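Local coordinates for protein Afp (Microbacterium arborescens, PDB 2YJK) that binds iron and, as a Dps-family protein of the ferritin fold, probably takes it up into a twelve-subunit assembly, at residues I112-D117 against R152-L156. Residues are numbered along the deposited sequence; the frame is centred on the assembly and turned at random.
Sequences IVSDID and RWFLL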
loop_
_atom_site.group_PDB
_atom_site.type_symbol
_atom_site.label_atom_id
_atom_site.label_comp_id
_atom_site.label_asym_id
_atom_site.label_seq_id
_atom_site.Cartn_x
_atom_site.Cartn_y
_atom_site.Cartn_z
ATOM N N ILE C 112 -7.301 34.231 5.802
ATOM C CA ILE C 112 -6.127 33.345 5.534
ATOM C C ILE C 112 -5.260 33.852 4.343
ATOM O O ILE C 112 -4.040 33.796 4.400
ATOM C CB ILE C 112 -6.559 31.848 5.282
ATOM C CG1 ILE C 112 -7.118 31.211 6.569
ATOM C CG2 ILE C 112 -5.426 30.983 4.698
ATOM C CD1 ILE C 112 -6.099 31.056 7.651
ATOM N N VAL C 113 -5.899 34.376 3.295
ATOM C CA VAL C 113 -5.147 35.059 2.239
ATOM C C VAL C 113 -4.376 36.256 2.785
ATOM O O VAL C 113 -3.233 36.474 2.401
ATOM C CB VAL C 113 -6.038 35.432 1.003
ATOM C CG1 VAL C 113 -5.270 36.240 -0.057
ATOM C CG2 VAL C 113 -6.575 34.163 0.408
ATOM N N SER C 114 -4.980 37.036 3.663
ATOM C CA SER C 114 -4.232 38.111 4.301
ATOM C C SER C 114 -2.964 37.598 5.021
ATOM O O SER C 114 -1.860 38.160 4.780
ATOM C CB SER C 114 -5.152 38.885 5.238
ATOM O OG SER C 114 -4.417 39.815 5.988
ATOM N N ASP C 115 -3.090 36.549 5.870
ATOM C CA ASP C 115 -1.924 35.947 6.562
ATOM C C ASP C 115 -0.937 35.347 5.473
ATOM O O ASP C 115 0.284 35.564 5.515
ATOM C CB ASP C 115 -2.338 34.848 7.611
ATOM C CG ASP C 115 -3.333 35.377 8.812
ATOM O OD1 ASP C 115 -3.915 36.556 8.808
ATOM O OD2 ASP C 115 -3.557 34.525 9.783
ATOM N N ILE C 116 -1.434 34.641 4.462
ATOM C CA ILE C 116 -0.515 34.215 3.378
ATOM C C ILE C 116 0.265 35.393 2.668
ATOM O O ILE C 116 1.450 35.285 2.344
ATOM C CB ILE C 116 -1.258 33.349 2.390
ATOM C CG1 ILE C 116 -1.491 31.971 3.005
ATOM C CG2 ILE C 116 -0.500 33.231 1.098
ATOM C CD1 ILE C 116 -2.521 31.118 2.232
ATOM N N ASP C 117 -0.398 36.521 2.462
ATOM C CA ASP C 117 0.185 37.649 1.769
ATOM C C ASP C 117 1.340 38.176 2.595
ATOM O O ASP C 117 2.344 38.558 2.026
ATOM C CB ASP C 117 -0.830 38.796 1.526
ATOM C CG ASP C 117 -1.780 38.545 0.314
ATOM O OD1 ASP C 117 -1.595 37.591 -0.501
ATOM O OD2 ASP C 117 -2.752 39.346 0.187
ATOM N N ARG C 152 -2.516 29.918 -2.147
ATOM C CA ARG C 152 -3.188 31.208 -2.291
ATOM C C ARG C 152 -4.183 31.215 -3.484
ATOM O O ARG C 152 -5.307 31.696 -3.336
ATOM C CB ARG C 152 -2.159 32.318 -2.454
ATOM C CG ARG C 152 -2.707 33.760 -2.378
ATOM C CD ARG C 152 -1.666 34.792 -2.810
ATOM N NE ARG C 152 -2.241 36.144 -2.774
ATOM C CZ ARG C 152 -2.649 36.858 -3.828
ATOM N NH1 ARG C 152 -2.505 36.408 -5.054
ATOM N NH2 ARG C 152 -3.191 38.061 -3.650
ATOM N N TRP C 153 -3.785 30.673 -4.636
ATOM C CA TRP C 153 -4.666 30.617 -5.764
ATOM C C TRP C 153 -5.922 29.782 -5.420
ATOM O O TRP C 153 -7.043 30.237 -5.673
ATOM C CB TRP C 153 -3.912 30.072 -6.986
ATOM C CG TRP C 153 -4.789 29.446 -8.070
ATOM C CD1 TRP C 153 -5.923 29.968 -8.604
ATOM C CD2 TRP C 153 -4.567 28.171 -8.745
ATOM N NE1 TRP C 153 -6.455 29.093 -9.548
ATOM C CE2 TRP C 153 -5.637 27.999 -9.667
ATOM C CE3 TRP C 153 -3.572 27.157 -8.641
ATOM C CZ2 TRP C 153 -5.756 26.846 -10.508
ATOM C CZ3 TRP C 153 -3.672 26.010 -9.490
ATOM C CH2 TRP C 153 -4.761 25.873 -10.410
ATOM N N PHE C 154 -5.728 28.584 -4.851
ATOM C CA PHE C 154 -6.842 27.730 -4.485
ATOM C C PHE C 154 -7.829 28.428 -3.564
ATOM O O PHE C 154 -9.017 28.273 -3.741
ATOM C CB PHE C 154 -6.372 26.456 -3.841
ATOM C CG PHE C 154 -5.828 25.454 -4.806
ATOM C CD1 PHE C 154 -5.599 25.767 -6.134
ATOM C CD2 PHE C 154 -5.469 24.193 -4.362
ATOM C CE1 PHE C 154 -5.082 24.813 -7.019
ATOM C CE2 PHE C 154 -4.953 23.249 -5.257
ATOM C CZ PHE C 154 -4.771 23.578 -6.586
ATOM N N LEU C 155 -7.321 29.248 -2.644
ATOM C CA LEU C 155 -8.159 30.018 -1.747
ATOM C C LEU C 155 -8.839 31.140 -2.508
ATOM O O LEU C 155 -10.069 31.239 -2.500
ATOM C CB LEU C 155 -7.341 30.506 -0.533
ATOM C CG LEU C 155 -6.999 29.368 0.453
ATOM C CD1 LEU C 155 -5.762 29.651 1.245
ATOM C CD2 LEU C 155 -8.143 29.030 1.427
ATOM N N LEU C 156 -8.067 31.929 -3.251
ATOM C CA LEU C 156 -8.602 33.106 -3.895
ATOM C C LEU C 156 -9.551 32.784 -5.063
ATOM O O LEU C 156 -10.437 33.567 -5.338
ATOM C CB LEU C 156 -7.468 34.004 -4.379
ATOM C CG LEU C 156 -7.376 35.486 -4.083
ATOM C CD1 LEU C 156 -8.158 35.992 -2.783
ATOM C CD2 LEU C 156 -5.867 35.910 -4.114
#
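Arg-152 reaches across the helix interface with chi1, chi2 and chi3 all in the t well, an extended side chain that carries its guanidinium to Asp-117 on the neighbouring helix. Its NE donates to OD1 of Asp-117, an m rotamer, at 2.8 Å in a salt bridge, OD1 lying at the edge of the guanidinium, near its plane. Beneath this charged pair the aliphatic part of the arginine packs on apolar side chains, with CB of Arg-152 4.0 Å from CG2 of Ile-116. Val-113, in the t rotamer, rests its CG2 3.9 Å from CB of Leu-155, and its CG1 and CG2 both lie 4.0 Å from CD1 of Leu-156; CG1 also lies against the arginine. Leu-156 sits between wells (chi1 -130°, chi2 24°), its end coming nearer to helix 105-130. The two helices are the last pair of the four-helix bundle that defines the ferritin fold; here their short segments run antiparallel at 154°, with axes 10.3 Å apart. Leu-155, an mt rotamer, points from its helix into the bundle core, where its CD1 is 3.7 Å from both CG2 of Ile-112 and CD1 of Ile-116. Helix 51-78 adds Leu-57 and Val-61 around Leu-155, and Leu-35 of helix 15-45 packs on Ile-116. Trp-153 points away from this interface, and its ring meets those of Phe-51 and His-55 of a second subunit.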